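Side-chain contacts in ATP-dependent Clp endopeptidase (PDB 3FES), which probably serves as the substrate- and adaptor-binding amino-terminal domain of a ClpC-type unfoldase that supplies proteins to a partner protease: residues N6-T9 against Q10-K14; E34-L37 against L38-R42; E45-A48 against A49-S53; I80-P84 against R85-I89; E119-A122 against N123-N127. One frame throughout, in Å; residues are numbered along the deposited sequence. Where two conformers were deposited one is given.

In the fold
All five contacts are local: each lies along a helix or at its start, between residues mostly three to five apart. Contact 2 is the core one: every touching residue is buried, and its centre lies about 4 Å from that of the chain. Contacts 1 and 4 lie at the surface, where a loop or strand enters a helix and a hydroxyl caps the first turn. Contacts 3 and 5 both enter a helix through Glu-Gly-Ile-Ala, contact 3 mostly buried and contact 5 partly so, each with an i, i+4 aliphatic pair. Both pack on helix 33-43 of contact 2. The Arg11-Glu45 salt bridge ties contact 1 to contact 3, while Arg85 packs against contact 5.

Contact 1. Residues N6-T9 against Q10-K14; sequences NRFT and QRAKK
The backbone is extended at Thr9 (psi 161°) and then turns into helix 10-25, whose first turn closes when Lys13 N donates to Thr9 O at 2.9 Å. Thr9 is the N-cap. Its hydroxyl occupies the sterically demanding position between the backbone N and the carbonyl carbon (chi1 61°), which points OG1 at the amides of the first turn. There OG1 accepts from Ala12 N at 3.0 Å, through a moderately bent bond with an N-H...O angle of 149°. Thr9 therefore grips the turn twice, once with its side-chain oxygen and once with its carbonyl. The methyl of Ala12 lies close under the cap, its CB 3.3 Å from Thr9 OG1.

Phe8, one residue before the cap, packs on the first turn through CB and ring atom CD1, each 4.0 Å from Ala12 CB. Phe8 CB meets Lys13 CG at the same distance. The pair resembles a hydrophobic staple in position, N' with N4, but has a lysine stem in place of an apolar residue. That stem is extended beyond CG and runs back alongside the incoming chain, with Lys13 CE 3.7 Å from Phe8 O. Arg11 leads the other way, to a salt bridge with Glu45. A bound magnesium ion lies about 3 Å from the side chain of Thr9.

The loop is pinned by backbone hydrogen bonds from Arg7 and Thr9 to Ile105. The Phe8 side chain packs on Leu90 and Ser93 of helix 84-99 and, with Ala12, on Ile110 of helix 107-117.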
loop_
_atom_site.group_PDB
_atom_site.type_symbol
_atom_site.label_atom_id
_atom_site.label_comp_id
_atom_site.label_asym_id
_atom_site.label_seq_id
_atom_site.Cartn_x
_atom_site.Cartn_y
_atom_site.Cartn_z
ATOM N N ASN A 6 9.743 1.300 17.081
ATOM C CA ASN A 6 8.740 1.257 16.009
ATOM C C ASN A 6 8.508 -0.171 15.541
ATOM O O ASN A 6 9.457 -0.947 15.392
ATOM C CB ASN A 6 9.173 2.073 14.788
ATOM C CG ASN A 6 8.983 3.577 14.977
ATOM O OD1 ASN A 6 8.629 4.070 16.072
ATOM N ND2 ASN A 6 9.240 4.323 13.900
ATOM N N ARG A 7 7.260 -0.524 15.277
ATOM C CA ARG A 7 6.980 -1.899 14.898
ATOM C C ARG A 7 5.678 -1.956 14.139
ATOM O O ARG A 7 4.751 -1.183 14.446
ATOM C CB ARG A 7 6.919 -2.799 16.149
ATOM C CG ARG A 7 5.893 -2.326 17.192
ATOM C CD ARG A 7 6.128 -2.991 18.491
ATOM N NE ARG A 7 5.448 -4.284 18.572
ATOM C CZ ARG A 7 5.622 -5.120 19.575
ATOM N NH1 ARG A 7 4.973 -6.278 19.587
ATOM N NH2 ARG A 7 6.496 -4.813 20.529
ATOM N N PHE A 8 5.626 -2.827 13.130
ATOM C CA PHE A 8 4.400 -3.061 12.343
ATOM C C PHE A 8 3.516 -4.089 13.011
ATOM O O PHE A 8 4.027 -5.015 13.646
ATOM C CB PHE A 8 4.727 -3.564 10.915
ATOM C CG PHE A 8 5.374 -2.515 10.029
ATOM C CD1 PHE A 8 4.620 -1.480 9.489
ATOM C CD2 PHE A 8 6.732 -2.558 9.747
ATOM C CE1 PHE A 8 5.216 -0.484 8.687
ATOM C CE2 PHE A 8 7.325 -1.565 8.944
ATOM C CZ PHE A 8 6.573 -0.537 8.431
ATOM N N THR A 9 2.195 -3.976 12.823
ATOM C CA THR A 9 1.284 -5.056 13.247
ATOM C C THR A 9 1.529 -6.273 12.329
ATOM O O THR A 9 2.141 -6.145 11.230
ATOM C CB THR A 9 -0.176 -4.667 13.049
ATOM O OG1 THR A 9 -0.379 -4.432 11.649
ATOM C CG2 THR A 9 -0.546 -3.413 13.850
ATOM N N GLN A 10 1.097 -7.448 12.784
ATOM C CA GLN A 10 1.114 -8.641 11.941
ATOM C C GLN A 10 0.420 -8.478 10.607
ATOM O O GLN A 10 0.934 -8.946 9.597
ATOM C CB GLN A 10 0.490 -9.839 12.662
ATOM C CG GLN A 10 1.209 -10.181 13.876
ATOM C CD GLN A 10 2.660 -10.435 13.586
ATOM O OE1 GLN A 10 3.006 -11.446 12.962
ATOM N NE2 GLN A 10 3.525 -9.515 14.028
ATOM N N ARG A 11 -0.726 -7.798 10.596
ATOM C CA ARG A 11 -1.469 -7.561 9.338
ATOM C C ARG A 11 -0.663 -6.656 8.397
ATOM O O ARG A 11 -0.667 -6.872 7.194
ATOM C CB ARG A 11 -2.875 -7.032 9.590
ATOM C CG ARG A 11 -3.835 -8.065 10.248
ATOM C CD ARG A 11 -5.271 -7.496 10.261
ATOM N NE ARG A 11 -6.225 -8.498 10.741
ATOM C CZ ARG A 11 -6.788 -8.511 11.946
ATOM N NH1 ARG A 11 -6.501 -7.569 12.852
ATOM N NH2 ARG A 11 -7.639 -9.495 12.259
ATOM N N ALA A 12 0.058 -5.690 8.954
ATOM C CA ALA A 12 0.867 -4.755 8.141
ATOM C C ALA A 12 2.086 -5.506 7.558
ATOM O O ALA A 12 2.428 -5.327 6.390
ATOM C CB ALA A 12 1.282 -3.544 8.964
ATOM N N LYS A 13 2.700 -6.370 8.363
ATOM C CA LYS A 13 3.783 -7.188 7.883
ATOM C C LYS A 13 3.270 -8.066 6.731
ATOM O O LYS A 13 3.961 -8.222 5.731
ATOM C CB LYS A 13 4.313 -8.110 8.990
ATOM C CG LYS A 13 5.247 -7.435 9.942
ATOM C CD LYS A 13 5.542 -8.392 11.123
ATOM C CE LYS A 13 6.200 -7.594 12.203
ATOM N NZ LYS A 13 6.097 -8.281 13.453
ATOM N N LYS A 14 2.074 -8.631 6.875
ATOM C CA LYS A 14 1.504 -9.488 5.830
ATOM C C LYS A 14 1.288 -8.711 4.549
ATOM O O LYS A 14 1.588 -9.203 3.448
ATOM C CB LYS A 14 0.184 -10.112 6.266
ATOM C CG LYS A 14 -0.450 -11.045 5.203
ATOM C CD LYS A 14 0.393 -12.285 4.994
ATOM C CE LYS A 14 -0.379 -13.398 4.280
ATOM N NZ LYS A 14 0.541 -14.605 4.094
#

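Contact 2. Residues E34-L37 against L38-R42; sequences EHIL and LGLLR
Ile36 and Leu40 lie one turn apart on the same side of helix 33-43, and Ile36 CG2 lies beside the CD1 methyl of Leu40, 4.2 Å away. Leu40 has its CG anti to the carbonyl carbon and beside the backbone N (chi1 -65°), which leans the side chain back over the preceding turn and sets CG 3.3 Å from Ile36 O. Leu37 and Leu41 follow a different pattern. Their i, i+4 spacing, together with a CG that in both is anti to the backbone N, turns the two branches in similar directions, and across the turn it is Leu41 CB that lies 3.8 Å from Leu37 O. Leu38 sets its CB 3.6 Å from Glu34 O.

These orientations give the helix apolar contacts on several sides, as suits an inner helix of the mainly helical Clp amino-terminal domain. Leu37 and Leu41 meet Leu52 of helix 47-55, Ile36 meets Ile110 of helix 107-117, and Leu38 packs on Ser22 of helix 10-25.

Beneath the side chains, four successive i to i+4 backbone bonds join the two segments. The shortest runs from Gly39 N to His35 O, at 2.7 Å with an N-H...O angle of 155°.

At the start, Glu34 CG stands over the centre of one face of the His35 ring, 4.1 Å above its plane, while the ring of His28 meets His35 with its plane turned by about 65°. The carboxylate of buried Glu34 lies near that of Glu70, a like-charge pairing that could raise its affinity for a proton. At the far end, Arg42 in one of its conformers reaches Glu21.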
loop_
_atom_site.group_PDB
_atom_site.type_symbol
_atom_site.label_atom_id
_atom_site.label_comp_id
_atom_site.label_asym_id
_atom_site.label_seq_id
_atom_site.Cartn_x
_atom_site.Cartn_y
_atom_site.Cartn_z
ATOM N N GLU A 34 2.829 1.218 -5.738
ATOM C CA GLU A 34 1.683 0.504 -6.338
ATOM C C GLU A 34 1.592 -0.933 -5.815
ATOM O O GLU A 34 0.497 -1.470 -5.642
ATOM C CB GLU A 34 1.722 0.564 -7.880
ATOM C CG GLU A 34 2.840 -0.223 -8.560
ATOM C CD GLU A 34 4.224 0.466 -8.596
ATOM O OE1 GLU A 34 4.575 1.382 -7.826
ATOM O OE2 GLU A 34 5.008 0.054 -9.437
ATOM N N HIS A 35 2.740 -1.551 -5.578
ATOM C CA HIS A 35 2.740 -2.901 -5.053
ATOM C C HIS A 35 2.333 -2.931 -3.594
ATOM O O HIS A 35 1.656 -3.860 -3.181
ATOM C CB HIS A 35 4.109 -3.532 -5.173
ATOM C CG HIS A 35 4.676 -3.499 -6.556
ATOM N ND1 HIS A 35 4.189 -4.268 -7.587
ATOM C CD2 HIS A 35 5.697 -2.784 -7.069
ATOM C CE1 HIS A 35 4.902 -4.044 -8.674
ATOM N NE2 HIS A 35 5.836 -3.164 -8.377
ATOM N N ILE A 36 2.770 -1.942 -2.818
ATOM C CA ILE A 36 2.328 -1.824 -1.425
ATOM C C ILE A 36 0.798 -1.646 -1.404
ATOM O O ILE A 36 0.098 -2.260 -0.597
ATOM C CB ILE A 36 3.016 -0.618 -0.723
ATOM C CG1 ILE A 36 4.548 -0.791 -0.690
ATOM C CG2 ILE A 36 2.454 -0.431 0.713
ATOM C CD1 ILE A 36 5.271 0.428 -0.156
ATOM N N LEU A 37 0.272 -0.777 -2.283
ATOM C CA LEU A 37 -1.189 -0.615 -2.350
ATOM C C LEU A 37 -1.923 -1.939 -2.654
ATOM O O LEU A 37 -2.954 -2.277 -2.013
ATOM C CB LEU A 37 -1.534 0.457 -3.409
ATOM C CG LEU A 37 -3.005 0.885 -3.430
ATOM C CD1 LEU A 37 -3.337 1.766 -2.241
ATOM C CD2 LEU A 37 -3.253 1.684 -4.693
ATOM N N LEU A 38 -1.383 -2.701 -3.605
ATOM C CA LEU A 38 -1.968 -3.988 -3.954
ATOM C C LEU A 38 -1.794 -4.967 -2.794
ATOM O O LEU A 38 -2.707 -5.746 -2.480
ATOM C CB LEU A 38 -1.304 -4.561 -5.214
ATOM C CG LEU A 38 -1.753 -5.945 -5.712
ATOM C CD1 LEU A 38 -3.287 -6.055 -5.878
ATOM C CD2 LEU A 38 -1.014 -6.267 -6.995
ATOM N N GLY A 39 -0.638 -4.894 -2.138
ATOM C CA GLY A 39 -0.407 -5.731 -0.942
ATOM C C GLY A 39 -1.429 -5.459 0.176
ATOM O O GLY A 39 -1.900 -6.402 0.854
ATOM N N LEU A 40 -1.725 -4.178 0.413
ATOM C CA LEU A 40 -2.733 -3.760 1.397
ATOM C C LEU A 40 -4.114 -4.320 1.054
ATOM O O LEU A 40 -4.825 -4.776 1.950
ATOM C CB LEU A 40 -2.801 -2.227 1.553
ATOM C CG LEU A 40 -1.521 -1.538 2.130
ATOM C CD1 LEU A 40 -1.592 -0.017 1.836
ATOM C CD2 LEU A 40 -1.421 -1.863 3.655
ATOM N N LEU A 41 -4.481 -4.267 -0.228
ATOM C CA LEU A 41 -5.775 -4.815 -0.664
ATOM C C LEU A 41 -5.822 -6.327 -0.475
ATOM O O LEU A 41 -6.784 -6.875 0.100
ATOM C CB LEU A 41 -6.080 -4.433 -2.119
ATOM C CG LEU A 41 -7.525 -4.795 -2.552
ATOM C CD1 LEU A 41 -8.607 -4.454 -1.507
ATOM C CD2 LEU A 41 -7.856 -4.088 -3.819
ATOM N N ARG A 42 -4.783 -6.995 -0.944
ATOM C CA ARG A 42 -4.718 -8.451 -0.870
ATOM C C ARG A 42 -4.732 -8.958 0.573
ATOM O O ARG A 42 -5.170 -10.086 0.831
ATOM C CB ARG A 42 -3.478 -8.954 -1.611
ATOM C CG ARG A 42 -3.599 -8.875 -3.129
ATOM C CD ARG A 42 -2.348 -9.425 -3.812
ATOM N NE ARG A 42 -2.262 -10.866 -3.590
ATOM C CZ ARG A 42 -1.135 -11.559 -3.513
ATOM N NH1 ARG A 42 0.063 -10.950 -3.643
ATOM N NH2 ARG A 42 -1.217 -12.878 -3.301
#

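Contact 3. Residues E45-A48 against A49-S53; sequences EGIA and AKVLS
Two bends in the Lys50 chain, at chi2 (-57°) and chi4 (47°), fold it back over the helix start and bring NZ to 3.4 Å from Glu45 O, a weak hydrogen bond. The setting is the amino-terminal turn of helix 47-55 in the Clp amino-terminal domain, with Gly46 as N-cap. Lys50 N donates to Gly46 O at 3.0 Å, and Lys50 CG packs on the same oxygen, so one residue engages the carbonyls of both Glu45 and Gly46. The carboxylate of Glu45 turns elsewhere, to a salt bridge with Arg11.

Ile47 and Val51 form the apolar pair of this turn. With Ile47 CG2 anti to the backbone N, the branch reaches along the helix to Val51 CG2 at 4.0 Å, and the two side chains cross at a slant. Both pack on helix 132-142, at Asp142 among other residues. Ala48 faces Leu40 of helix 33-43, and its amide is held by Thr107 OG1.

Below the aliphatic pair, Val51 N donates to Ile47 O at 2.8 Å, with an N-H...O angle of 163°. The methyl Val51 CG2 lies 3.2 Å from that same carbonyl oxygen.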
loop_
_atom_site.group_PDB
_atom_site.type_symbol
_atom_site.label_atom_id
_atom_site.label_comp_id
_atom_site.label_asym_id
_atom_site.label_seq_id
_atom_site.Cartn_x
_atom_site.Cartn_y
_atom_site.Cartn_z
ATOM N N GLU A 45 -7.989 -8.258 5.572
ATOM C CA GLU A 45 -8.562 -8.057 6.914
ATOM C C GLU A 45 -8.416 -6.652 7.515
ATOM O O GLU A 45 -9.245 -6.224 8.318
ATOM C CB GLU A 45 -7.919 -9.045 7.875
ATOM C CG GLU A 45 -8.143 -10.488 7.498
ATOM C CD GLU A 45 -7.643 -11.433 8.564
ATOM O OE1 GLU A 45 -6.694 -11.085 9.314
ATOM O OE2 GLU A 45 -8.200 -12.533 8.668
ATOM N N GLY A 46 -7.350 -5.933 7.146
ATOM C CA GLY A 46 -7.035 -4.684 7.822
ATOM C C GLY A 46 -7.868 -3.507 7.331
ATOM O O GLY A 46 -8.578 -3.594 6.308
ATOM N N ILE A 47 -7.769 -2.416 8.069
ATOM C CA ILE A 47 -8.476 -1.189 7.729
ATOM C C ILE A 47 -8.209 -0.785 6.269
ATOM O O ILE A 47 -9.127 -0.379 5.541
ATOM C CB ILE A 47 -8.093 -0.058 8.735
ATOM C CG1 ILE A 47 -8.739 -0.338 10.107
ATOM C CG2 ILE A 47 -8.527 1.338 8.207
ATOM C CD1 ILE A 47 -8.144 0.482 11.210
ATOM N N ALA A 48 -6.941 -0.864 5.849
ATOM C CA ALA A 48 -6.590 -0.393 4.496
ATOM C C ALA A 48 -7.341 -1.209 3.428
ATOM O O ALA A 48 -7.870 -0.635 2.480
ATOM C CB ALA A 48 -5.048 -0.419 4.243
ATOM N N ALA A 49 -7.400 -2.532 3.604
ATOM C CA ALA A 49 -8.135 -3.365 2.654
ATOM C C ALA A 49 -9.620 -2.982 2.664
ATOM O O ALA A 49 -10.259 -2.952 1.602
ATOM C CB ALA A 49 -7.991 -4.852 3.016
ATOM N N LYS A 50 -10.164 -2.734 3.858
ATOM C CA LYS A 50 -11.612 -2.439 3.993
ATOM C C LYS A 50 -11.919 -1.062 3.355
ATOM O O LYS A 50 -12.919 -0.908 2.679
ATOM C CB LYS A 50 -12.069 -2.517 5.461
ATOM C CG LYS A 50 -11.906 -3.906 6.132
ATOM C CD LYS A 50 -12.642 -4.994 5.371
ATOM C CE LYS A 50 -12.403 -6.430 5.926
ATOM N NZ LYS A 50 -12.514 -6.592 7.412
ATOM N N VAL A 51 -11.005 -0.097 3.524
ATOM C CA VAL A 51 -11.126 1.221 2.871
ATOM C C VAL A 51 -11.112 1.053 1.336
ATOM O O VAL A 51 -11.993 1.557 0.636
ATOM C CB VAL A 51 -9.969 2.168 3.288
ATOM C CG1 VAL A 51 -9.919 3.427 2.388
ATOM C CG2 VAL A 51 -10.083 2.558 4.760
ATOM N N LEU A 52 -10.113 0.338 0.823
ATOM C CA LEU A 52 -9.897 0.236 -0.626
ATOM C C LEU A 52 -11.071 -0.489 -1.300
ATOM O O LEU A 52 -11.518 -0.101 -2.391
ATOM C CB LEU A 52 -8.532 -0.407 -0.944
ATOM C CG LEU A 52 -7.312 0.452 -0.603
ATOM C CD1 LEU A 52 -5.965 -0.374 -0.624
ATOM C CD2 LEU A 52 -7.204 1.718 -1.516
ATOM N N SER A 53 -11.572 -1.522 -0.623
ATOM C CA SER A 53 -12.720 -2.270 -1.121
ATOM C C SER A 53 -13.996 -1.411 -1.023
ATOM O O SER A 53 -14.855 -1.446 -1.906
ATOM C CB SER A 53 -12.876 -3.574 -0.339
ATOM O OG SER A 53 -14.221 -4.006 -0.410
#

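Contact 4. Residues I80-P84 against R85-I89; sequences IVLSP and RSKQI
Leu82 is the first residue of 80-84 to meet the helix: its CB lies 3.8 Å from Lys87 CG, the two side chains crossing at about a right angle, while its CD2 branch reaches Ser86 CB at 3.9 Å. The pairing of Leu82 with Lys87 is staple-like in position, N' with N4, the lysine contributing its CG.

Ser83 is the N-cap. Its OG lies between the backbone N and the carbonyl carbon (chi1 66°) and accepts from Ser86 N at 3.1 Å, a nearly straight bond with an N-H...O angle of 168°. The Ser83 carbonyl accepts from Lys87 N at 2.9 Å. A water 3.2 Å from Ser83 OG also sits at the edge of the Arg85 guanidinium, in its plane, where it accepts a weak bond from NH2.

Pro84 opens the helix, and its carbonyl oxygen accepts the next backbone bond of the turn, from Gln88 N to Pro84 O at 2.8 Å.

Strand 81-82 pairs in parallel with strand 30-31, and Ser86 OG bonds to Val31 O. Leu82 packs on Phe20 of helix 10-25, Ser86 touches Ile36 of helix 33-43, and Arg85 bridges to Glu117 of helix 107-117.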
loop_
_atom_site.group_PDB
_atom_site.type_symbol
_atom_site.label_atom_id
_atom_site.label_comp_id
_atom_site.label_asym_id
_atom_site.label_seq_id
_atom_site.Cartn_x
_atom_site.Cartn_y
_atom_site.Cartn_z
ATOM N N ILE A 80 14.209 -9.340 -4.312
ATOM C CA ILE A 80 13.959 -8.056 -4.945
ATOM C C ILE A 80 13.906 -6.961 -3.832
ATOM O O ILE A 80 13.992 -7.300 -2.635
ATOM C CB ILE A 80 12.627 -8.109 -5.669
ATOM C CG1 ILE A 80 11.502 -8.200 -4.657
ATOM C CG2 ILE A 80 12.552 -9.327 -6.659
ATOM C CD1 ILE A 80 10.245 -7.675 -5.171
ATOM N N VAL A 81 13.743 -5.678 -4.190
ATOM C CA VAL A 81 14.034 -4.587 -3.224
ATOM C C VAL A 81 13.028 -3.450 -3.255
ATOM O O VAL A 81 12.375 -3.251 -4.271
ATOM C CB VAL A 81 15.474 -4.005 -3.417
ATOM C CG1 VAL A 81 16.528 -5.110 -3.183
ATOM C CG2 VAL A 81 15.646 -3.449 -4.813
ATOM N N LEU A 82 12.890 -2.740 -2.122
ATOM C CA LEU A 82 12.038 -1.567 -2.047
ATOM C C LEU A 82 12.662 -0.383 -2.785
ATOM O O LEU A 82 13.859 -0.143 -2.672
ATOM C CB LEU A 82 11.814 -1.147 -0.603
ATOM C CG LEU A 82 11.111 -2.179 0.297
ATOM C CD1 LEU A 82 11.217 -1.676 1.717
ATOM C CD2 LEU A 82 9.660 -2.273 -0.144
ATOM N N SER A 83 11.821 0.353 -3.500
ATOM C CA SER A 83 12.264 1.629 -4.072
ATOM C C SER A 83 12.420 2.685 -2.924
ATOM O O SER A 83 11.911 2.499 -1.818
ATOM C CB SER A 83 11.208 2.152 -5.039
ATOM O OG SER A 83 10.055 2.474 -4.319
ATOM N N PRO A 84 13.059 3.824 -3.231
ATOM C CA PRO A 84 13.213 4.900 -2.247
ATOM C C PRO A 84 11.849 5.391 -1.787
ATOM O O PRO A 84 11.634 5.621 -0.601
ATOM C CB PRO A 84 13.995 5.962 -3.062
ATOM C CG PRO A 84 14.961 5.115 -3.839
ATOM C CD PRO A 84 13.940 4.037 -4.392
ATOM N N ARG A 85 10.903 5.483 -2.709
ATOM C CA ARG A 85 9.573 5.957 -2.331
ATOM C C ARG A 85 8.836 4.989 -1.377
ATOM O O ARG A 85 8.191 5.424 -0.408
ATOM C CB ARG A 85 8.680 6.226 -3.542
ATOM C CG ARG A 85 7.323 6.762 -3.122
ATOM C CD ARG A 85 6.463 7.180 -4.321
ATOM N NE ARG A 85 6.973 8.359 -5.053
ATOM C CZ ARG A 85 7.670 8.296 -6.182
ATOM N NH1 ARG A 85 8.049 9.406 -6.789
ATOM N NH2 ARG A 85 7.977 7.103 -6.704
ATOM N N SER A 86 8.959 3.702 -1.659
ATOM C CA SER A 86 8.477 2.668 -0.746
ATOM C C SER A 86 9.099 2.779 0.622
ATOM O O SER A 86 8.388 2.706 1.627
ATOM C CB SER A 86 8.680 1.282 -1.351
ATOM O OG SER A 86 7.802 1.143 -2.480
ATOM N N LYS A 87 10.410 2.951 0.668
ATOM C CA LYS A 87 11.089 3.170 1.952
ATOM C C LYS A 87 10.608 4.425 2.686
ATOM O O LYS A 87 10.427 4.392 3.904
ATOM C CB LYS A 87 12.616 3.190 1.785
ATOM C CG LYS A 87 13.164 1.768 1.463
ATOM C CD LYS A 87 14.692 1.709 1.498
ATOM C CE LYS A 87 15.222 1.866 2.920
ATOM N NZ LYS A 87 15.205 0.557 3.622
ATOM N N GLN A 88 10.392 5.513 1.937
ATOM C CA GLN A 88 9.867 6.741 2.500
ATOM C C GLN A 88 8.442 6.556 3.034
ATOM O O GLN A 88 8.106 7.064 4.103
ATOM C CB GLN A 88 9.888 7.855 1.435
ATOM C CG GLN A 88 11.291 8.356 1.115
ATOM C CD GLN A 88 11.750 9.503 2.025
ATOM O OE1 GLN A 88 12.793 9.408 2.702
ATOM N NE2 GLN A 88 10.986 10.601 2.032
ATOM N N ILE A 89 7.621 5.841 2.284
ATOM C CA ILE A 89 6.246 5.508 2.725
ATOM C C ILE A 89 6.266 4.740 4.037
ATOM O O ILE A 89 5.508 5.067 4.985
ATOM C CB ILE A 89 5.495 4.708 1.643
ATOM C CG1 ILE A 89 5.094 5.659 0.505
ATOM C CG2 ILE A 89 4.233 3.958 2.261
ATOM C CD1 ILE A 89 4.742 4.948 -0.815
HETATM O O HOH W 1 7.663 3.817 -5.948
#

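Contact 5. Residues E119-A122 against N123-N127; sequences EGIA and NKILN
The amide of Asn123 lies against the backbone of Glu119, with its CG 3.8 Å from Glu119 O. This flat group is probably turned over in the model, and with the amide turned back its nitrogen may hydrogen-bond to Glu119 O. Asn123 CB lies 3.7 Å from the same carbonyl oxygen. CG is anti to the carbonyl carbon and beside the backbone N (chi1 -73°), which folds the amide back toward the start of the segment.

Lys124 N donates to Gly120 O at 3.1 Å. Gly120 joins the Glu119 backbone to the helical turn with a positive phi of 88° and a psi of 169°. A side chain at these angles would collide with Glu119 O, and the backbone here therefore calls for glycine. Lys124 CG lies near Gly120 O, and the chain beyond it leads away.

On another side of the turn, Ile121 CG2 meets Ile125 CD1 at 3.9 Å, the two branched chains slanting across each other. Ile125 CG1 also rests 3.4 Å from Ile121 O, the oxygen that accepts the backbone bond from Ile125 N. Ala122 O is engaged in the same manner by Leu126: N donates to it, and Leu126 CG packs 3.3 Å from Ala122 O.

Ile125 faces helix 59-70 through Leu62, Ile66 and Met69, and Ala122 sits on Leu37 of helix 33-43 with its amide bonded to Ser33 OG. The same four residues, Glu-Gly-Ile-Ala, recur at 45-48, consistent with the internal repeat of the Clp amino-terminal domain.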
loop_
_atom_site.group_PDB
_atom_site.type_symbol
_atom_site.label_atom_id
_atom_site.label_comp_id
_atom_site.label_asym_id
_atom_site.label_seq_id
_atom_site.Cartn_x
_atom_site.Cartn_y
_atom_site.Cartn_z
ATOM N N GLU A 119 2.826 11.176 -4.621
ATOM C CA GLU A 119 3.366 10.935 -5.957
ATOM C C GLU A 119 3.450 9.430 -6.147
ATOM O O GLU A 119 2.975 8.683 -5.295
ATOM C CB GLU A 119 4.744 11.579 -6.042
ATOM C CG GLU A 119 4.712 13.016 -5.527
ATOM C CD GLU A 119 5.810 13.890 -6.093
ATOM O OE1 GLU A 119 6.317 13.594 -7.205
ATOM O OE2 GLU A 119 6.154 14.899 -5.426
ATOM N N GLY A 120 4.045 8.968 -7.236
ATOM C CA GLY A 120 4.235 7.519 -7.375
ATOM C C GLY A 120 3.014 6.898 -8.018
ATOM O O GLY A 120 1.960 7.560 -8.169
ATOM N N ILE A 121 3.171 5.648 -8.404
ATOM C CA ILE A 121 2.193 4.962 -9.216
ATOM C C ILE A 121 0.894 4.695 -8.453
ATOM O O ILE A 121 -0.187 4.778 -9.038
ATOM C CB ILE A 121 2.776 3.672 -9.874
ATOM C CG1 ILE A 121 3.788 4.064 -10.963
ATOM C CG2 ILE A 121 1.677 2.857 -10.566
ATOM C CD1 ILE A 121 4.457 2.872 -11.666
ATOM N N ALA A 122 1.009 4.386 -7.161
ATOM C CA ALA A 122 -0.203 4.174 -6.333
ATOM C C ALA A 122 -1.105 5.418 -6.362
ATOM O O ALA A 122 -2.311 5.313 -6.555
ATOM C CB ALA A 122 0.174 3.765 -4.886
ATOM N N ASN A 123 -0.534 6.601 -6.201
ATOM C CA ASN A 123 -1.378 7.813 -6.278
ATOM C C ASN A 123 -1.917 8.063 -7.684
ATOM O O ASN A 123 -3.051 8.546 -7.826
ATOM C CB ASN A 123 -0.660 9.027 -5.685
ATOM C CG ASN A 123 -0.602 8.948 -4.140
ATOM O OD1 ASN A 123 0.465 8.951 -3.549
ATOM N ND2 ASN A 123 -1.751 8.820 -3.514
ATOM N N LYS A 124 -1.129 7.728 -8.708
ATOM C CA LYS A 124 -1.595 7.859 -10.098
ATOM C C LYS A 124 -2.828 6.991 -10.333
ATOM O O LYS A 124 -3.771 7.402 -10.997
ATOM C CB LYS A 124 -0.482 7.524 -11.109
ATOM C CG LYS A 124 0.484 8.669 -11.308
ATOM C CD LYS A 124 1.599 8.336 -12.281
ATOM C CE LYS A 124 2.597 9.471 -12.311
ATOM N NZ LYS A 124 3.673 9.251 -13.305
ATOM N N ILE A 125 -2.817 5.793 -9.759
ATOM C CA ILE A 125 -3.946 4.885 -9.883
ATOM C C ILE A 125 -5.151 5.417 -9.093
ATOM O O ILE A 125 -6.263 5.388 -9.594
ATOM C CB ILE A 125 -3.584 3.450 -9.404
ATOM C CG1 ILE A 125 -2.557 2.810 -10.368
ATOM C CG2 ILE A 125 -4.883 2.595 -9.237
ATOM C CD1 ILE A 125 -1.948 1.486 -9.866
ATOM N N LEU A 126 -4.935 5.886 -7.862
ATOM C CA LEU A 126 -6.047 6.485 -7.098
ATOM C C LEU A 126 -6.640 7.693 -7.857
ATOM O O LEU A 126 -7.863 7.857 -7.953
ATOM C CB LEU A 126 -5.590 6.923 -5.718
ATOM C CG LEU A 126 -5.121 5.749 -4.843
ATOM C CD1 LEU A 126 -4.449 6.321 -3.610
ATOM C CD2 LEU A 126 -6.313 4.911 -4.452
ATOM N N ASN A 127 -5.760 8.526 -8.389
ATOM C CA ASN A 127 -6.211 9.709 -9.121
ATOM C C ASN A 127 -6.973 9.351 -10.386
ATOM O O ASN A 127 -8.001 9.972 -10.709
ATOM C CB ASN A 127 -5.008 10.587 -9.485
ATOM C CG ASN A 127 -4.366 11.218 -8.262
ATOM O OD1 ASN A 127 -4.972 11.278 -7.205
ATOM N ND2 ASN A 127 -3.126 11.677 -8.401
#